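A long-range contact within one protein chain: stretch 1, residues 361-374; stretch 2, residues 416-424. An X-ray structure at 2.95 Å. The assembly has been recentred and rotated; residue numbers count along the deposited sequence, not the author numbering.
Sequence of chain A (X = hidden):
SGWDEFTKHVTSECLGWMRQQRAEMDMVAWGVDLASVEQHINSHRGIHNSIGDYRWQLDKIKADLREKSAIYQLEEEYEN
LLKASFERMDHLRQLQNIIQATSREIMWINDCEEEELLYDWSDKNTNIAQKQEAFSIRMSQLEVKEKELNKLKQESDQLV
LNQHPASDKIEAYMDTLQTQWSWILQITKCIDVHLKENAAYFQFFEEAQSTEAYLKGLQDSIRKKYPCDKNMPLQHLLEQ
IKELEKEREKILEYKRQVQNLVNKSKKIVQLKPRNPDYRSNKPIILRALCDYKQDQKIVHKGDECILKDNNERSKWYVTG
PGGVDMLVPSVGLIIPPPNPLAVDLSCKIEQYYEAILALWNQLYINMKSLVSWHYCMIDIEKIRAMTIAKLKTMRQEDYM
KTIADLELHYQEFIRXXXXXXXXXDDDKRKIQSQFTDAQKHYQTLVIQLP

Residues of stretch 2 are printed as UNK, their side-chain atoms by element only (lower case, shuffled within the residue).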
# COMPACT_ATOMS: atom_id res chain seq x y z
N ASN A 361 -4.02 3.83 40.50
CA ASN A 361 -4.14 4.96 41.42
C ASN A 361 -4.93 4.61 42.68
O ASN A 361 -4.61 5.07 43.77
CB ASN A 361 -4.76 6.17 40.73
CG ASN A 361 -3.76 6.94 39.88
OD1 ASN A 361 -2.55 6.84 40.09
ND2 ASN A 361 -4.26 7.71 38.93
N GLN A 362 -5.97 3.81 42.51
CA GLN A 362 -6.82 3.42 43.64
C GLN A 362 -6.08 2.46 44.57
O GLN A 362 -6.07 2.66 45.78
CB GLN A 362 -8.13 2.80 43.15
CG GLN A 362 -9.20 2.67 44.22
CD GLN A 362 -9.94 3.97 44.48
OE1 GLN A 362 -9.53 4.78 45.32
NE2 GLN A 362 -11.04 4.18 43.76
N LEU A 363 -5.47 1.43 44.01
CA LEU A 363 -4.72 0.46 44.80
C LEU A 363 -3.54 1.10 45.52
O LEU A 363 -3.17 0.68 46.61
CB LEU A 363 -4.20 -0.68 43.93
CG LEU A 363 -5.22 -1.55 43.19
CD1 LEU A 363 -4.50 -2.63 42.39
CD2 LEU A 363 -6.21 -2.17 44.16
N TYR A 364 -2.95 2.11 44.90
CA TYR A 364 -1.78 2.78 45.46
C TYR A 364 -2.16 3.53 46.73
O TYR A 364 -1.69 3.20 47.82
CB TYR A 364 -1.19 3.75 44.44
CG TYR A 364 0.16 4.32 44.83
CD1 TYR A 364 1.29 3.52 44.88
CD2 TYR A 364 0.30 5.68 45.12
CE1 TYR A 364 2.52 4.05 45.23
CE2 TYR A 364 1.53 6.21 45.46
CZ TYR A 364 2.64 5.39 45.51
OH TYR A 364 3.86 5.92 45.85
N ILE A 365 -3.02 4.53 46.58
CA ILE A 365 -3.44 5.35 47.70
C ILE A 365 -4.10 4.50 48.78
O ILE A 365 -4.03 4.83 49.96
CB ILE A 365 -4.41 6.46 47.26
CG1 ILE A 365 -5.69 5.86 46.70
CG2 ILE A 365 -3.74 7.37 46.23
CD1 ILE A 365 -6.58 6.87 46.00
N ASN A 366 -4.74 3.41 48.37
CA ASN A 366 -5.33 2.49 49.32
C ASN A 366 -4.28 1.93 50.27
O ASN A 366 -4.46 1.93 51.48
CB ASN A 366 -6.05 1.34 48.61
CG ASN A 366 -7.51 1.64 48.34
OD1 ASN A 366 -8.14 2.39 49.08
ND2 ASN A 366 -8.05 1.05 47.29
N MET A 367 -3.17 1.47 49.70
CA MET A 367 -2.09 0.93 50.51
C MET A 367 -1.32 2.03 51.23
O MET A 367 -0.97 1.88 52.40
CB MET A 367 -1.15 0.07 49.66
CG MET A 367 -1.89 -1.02 48.90
SD MET A 367 -0.88 -2.47 48.57
CE MET A 367 0.47 -1.74 47.65
N LYS A 368 -1.06 3.13 50.54
CA LYS A 368 -0.37 4.26 51.15
C LYS A 368 -1.08 4.73 52.42
O LYS A 368 -0.45 5.19 53.37
CB LYS A 368 -0.23 5.42 50.15
CG LYS A 368 1.11 5.43 49.42
CD LYS A 368 2.25 5.76 50.38
CE LYS A 368 3.57 5.11 49.95
NZ LYS A 368 4.07 5.63 48.65
N SER A 369 -2.40 4.59 52.43
CA SER A 369 -3.20 4.99 53.57
C SER A 369 -3.18 3.91 54.64
O SER A 369 -3.30 4.20 55.83
CB SER A 369 -4.64 5.29 53.16
OG SER A 369 -5.32 4.09 52.81
N LEU A 370 -3.03 2.66 54.21
CA LEU A 370 -2.97 1.56 55.16
C LEU A 370 -1.63 1.57 55.87
O LEU A 370 -1.49 1.03 56.97
CB LEU A 370 -3.19 0.22 54.46
CG LEU A 370 -3.29 -0.97 55.41
CD1 LEU A 370 -4.44 -0.77 56.39
CD2 LEU A 370 -3.45 -2.27 54.65
N VAL A 371 -0.64 2.19 55.25
CA VAL A 371 0.69 2.32 55.84
C VAL A 371 0.72 3.45 56.86
O VAL A 371 1.33 3.33 57.92
CB VAL A 371 1.78 2.55 54.78
CG1 VAL A 371 3.14 2.72 55.44
CG2 VAL A 371 1.81 1.40 53.79
N SER A 372 0.07 4.56 56.53
CA SER A 372 -0.00 5.69 57.45
C SER A 372 -0.83 5.33 58.67
O SER A 372 -0.63 5.88 59.75
CB SER A 372 -0.60 6.92 56.76
OG SER A 372 0.35 7.57 55.94
N TRP A 373 -1.75 4.39 58.50
CA TRP A 373 -2.57 3.91 59.60
C TRP A 373 -1.70 3.18 60.60
O TRP A 373 -1.74 3.45 61.80
CB TRP A 373 -3.68 2.99 59.08
CG TRP A 373 -4.68 2.60 60.13
CD1 TRP A 373 -5.70 3.35 60.60
CD2 TRP A 373 -4.74 1.35 60.82
NE1 TRP A 373 -6.41 2.65 61.55
CE2 TRP A 373 -5.84 1.42 61.71
CE3 TRP A 373 -3.98 0.17 60.78
CZ2 TRP A 373 -6.19 0.36 62.54
CZ3 TRP A 373 -4.33 -0.87 61.61
CH2 TRP A 373 -5.43 -0.77 62.48
N HIS A 374 -0.89 2.25 60.10
CA HIS A 374 0.02 1.49 60.95
C HIS A 374 1.06 2.36 61.64
O HIS A 374 1.25 2.27 62.85
CB HIS A 374 0.69 0.38 60.16
CG HIS A 374 -0.11 -0.88 60.07
ND1 HIS A 374 -0.44 -1.48 58.87
CD2 HIS A 374 -0.66 -1.65 61.04
CE1 HIS A 374 -1.16 -2.56 59.11
NE2 HIS A 374 -1.31 -2.69 60.41
N UNK A 416 -4.06 10.70 52.74
CA UNK A 416 -4.20 9.50 51.91
C UNK A 416 -5.55 8.83 52.07
O UNK A 416 -5.98 8.05 51.22
c UNK A 416 -3.09 8.50 52.23
o UNK A 416 -1.60 9.75 50.85
c UNK A 416 -1.73 8.98 51.80
n UNK A 416 -0.69 8.53 52.50
N UNK A 417 -6.21 9.12 53.19
CA UNK A 417 -7.51 8.53 53.49
C UNK A 417 -8.61 9.23 52.71
O UNK A 417 -9.68 8.67 52.48
c UNK A 417 -7.79 8.63 54.99
o UNK A 417 -9.03 8.05 55.33
N UNK A 418 -8.34 10.46 52.29
CA UNK A 418 -9.30 11.27 51.55
C UNK A 418 -9.99 10.48 50.45
O UNK A 418 -11.21 10.29 50.48
o UNK A 418 -9.20 15.33 48.79
c UNK A 418 -9.53 13.46 50.24
c UNK A 418 -8.83 14.72 49.79
n UNK A 418 -7.80 15.12 50.53
c UNK A 418 -8.61 12.50 50.97
N UNK A 419 -9.21 10.00 49.49
CA UNK A 419 -9.75 9.25 48.37
C UNK A 419 -9.49 7.75 48.46
O UNK A 419 -9.15 7.12 47.46
N UNK A 420 -9.65 7.19 49.65
CA UNK A 420 -9.38 5.77 49.86
C UNK A 420 -10.67 5.00 50.13
O UNK A 420 -11.65 5.57 50.60
c UNK A 420 -8.40 5.58 51.02
o UNK A 420 -8.15 4.21 51.26
N UNK A 421 -10.65 3.71 49.83
CA UNK A 421 -11.80 2.85 50.07
C UNK A 421 -11.50 1.81 51.15
O UNK A 421 -12.17 0.78 51.24
c UNK A 421 -12.25 2.17 48.77
c UNK A 421 -11.17 1.32 48.10
c UNK A 421 -11.34 1.25 46.59
o UNK A 421 -10.80 0.31 45.97
o UNK A 421 -12.02 2.14 46.03
N UNK A 422 -10.49 2.09 51.96
CA UNK A 422 -10.06 1.17 53.00
C UNK A 422 -10.68 1.49 54.35
O UNK A 422 -10.82 0.61 55.21
c UNK A 422 -7.82 0.65 51.89
s UNK A 422 -7.83 -1.15 51.84
c UNK A 422 -8.53 1.19 53.11
c UNK A 422 -6.50 -1.52 52.98
N UNK A 423 -11.06 2.75 54.53
CA UNK A 423 -11.58 3.20 55.82
C UNK A 423 -12.90 3.95 55.70
O UNK A 423 -12.96 5.04 55.14
c UNK A 423 -8.22 3.45 55.81
c UNK A 423 -7.80 2.01 58.13
c UNK A 423 -9.01 2.65 57.92
c UNK A 423 -7.01 2.81 56.02
c UNK A 423 -9.23 3.38 56.76
c UNK A 423 -10.54 4.07 56.52
c UNK A 423 -6.80 2.09 57.18
N UNK A 424 -13.96 3.34 56.22
CA UNK A 424 -15.25 3.98 56.31
C UNK A 424 -15.26 4.97 57.45
O UNK A 424 -14.33 4.99 58.26

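Stretch 1 is helical throughout, and one side of it meets the end of a second helix and the loop that follows.

Position 416, still helical, carries two side-chain carbons, the second bearing one oxygen and one nitrogen: a short amide. Its CA-to-CB bond points toward the first helix, and its CB lies 3.7 Å from CB of Ser369. The nitrogen comes 3.5 Å from O of Lys368 and 3.7 Å from OG of Ser372. The residue is Asn416. The small side chain of Ser369 leaves space for this close approach, with the two CA atoms 4.9 Å apart, and ND2 of Asn416 is hydrogen-bonded elsewhere in the structure.

Position 417 has one carbon and one oxygen. Its CA-to-CB bond points sideways, and its CB stays 4.9 Å from CB of Ser369, so it hardly takes part in the contact. This is Ser417.

At 418 three carbons in a row end in an oxygen and a nitrogen, a long amide. Extended and exposed, it lies out of reach of the helix: Gln418.

Position 419 has no side-chain atoms. Its backbone O sits 3.0 Å from CD1 of Ile365. A CB would have room here, so space alone does not account for this residue, Gly419.

At 420 one carbon carries one oxygen. That oxygen is 2.8 Å from OD1 of Asn366, a hydrogen bond that a hydroxyl can donate to the carbonyl, and 3.2 Å from OG of Ser369. This is Ser420. Its OG also accepts a hydrogen bond from the backbone N of position 422 at 3.2 Å, tying the loop to itself.

Position 421 shows three carbons, the last with two oxygens: a carboxylate. The backbone N donates to OD1 of Asn366 (2.9 Å, nearly straight at 166°), while ND2 of Asn366 makes a weak hydrogen bond to one carboxylate oxygen at 3.1 Å. The chain starts out sideways, but its length brings the carboxylate back to the helix. The residue is Glu421, and the oxygen is its OE2.

At 422 an unbranched chain runs through two carbons, sulfur and a carbon. The terminal carbon, CE of what is therefore Met422, lies 3.6 Å from CD2 of Leu370, and the m, m, m rotamer folds this flexible apolar chain against the helix.

Position 423 bears one carbon and a six-carbon ring. One ring carbon is 3.8 Å from CD1 of Leu370; another lies over one face of the Trp373 ring, 3.5 Å from CD1 of Trp373, with the ring planes oblique at 34°. These are CZ and CE1 of Phe423.

Position 424, without side-chain atoms, makes no contact and occupies the N-cap position before the next helix; it is Gly424.

The contact buries 663 Å² and combines two kinds of interaction. Asn366 reads the loop through its amide, its OD1 accepting from both Ser420 and Glu421, while farther along the helix Leu370 and Trp373 pack against Met422 and Phe423. Between them, OG of Ser369 donates a hydrogen bond to O of Asn366 at 2.7 Å, and this small residue keeps the surface low where Asn416 draws close.

Stretch 2 416-424: NSQGSEMFG
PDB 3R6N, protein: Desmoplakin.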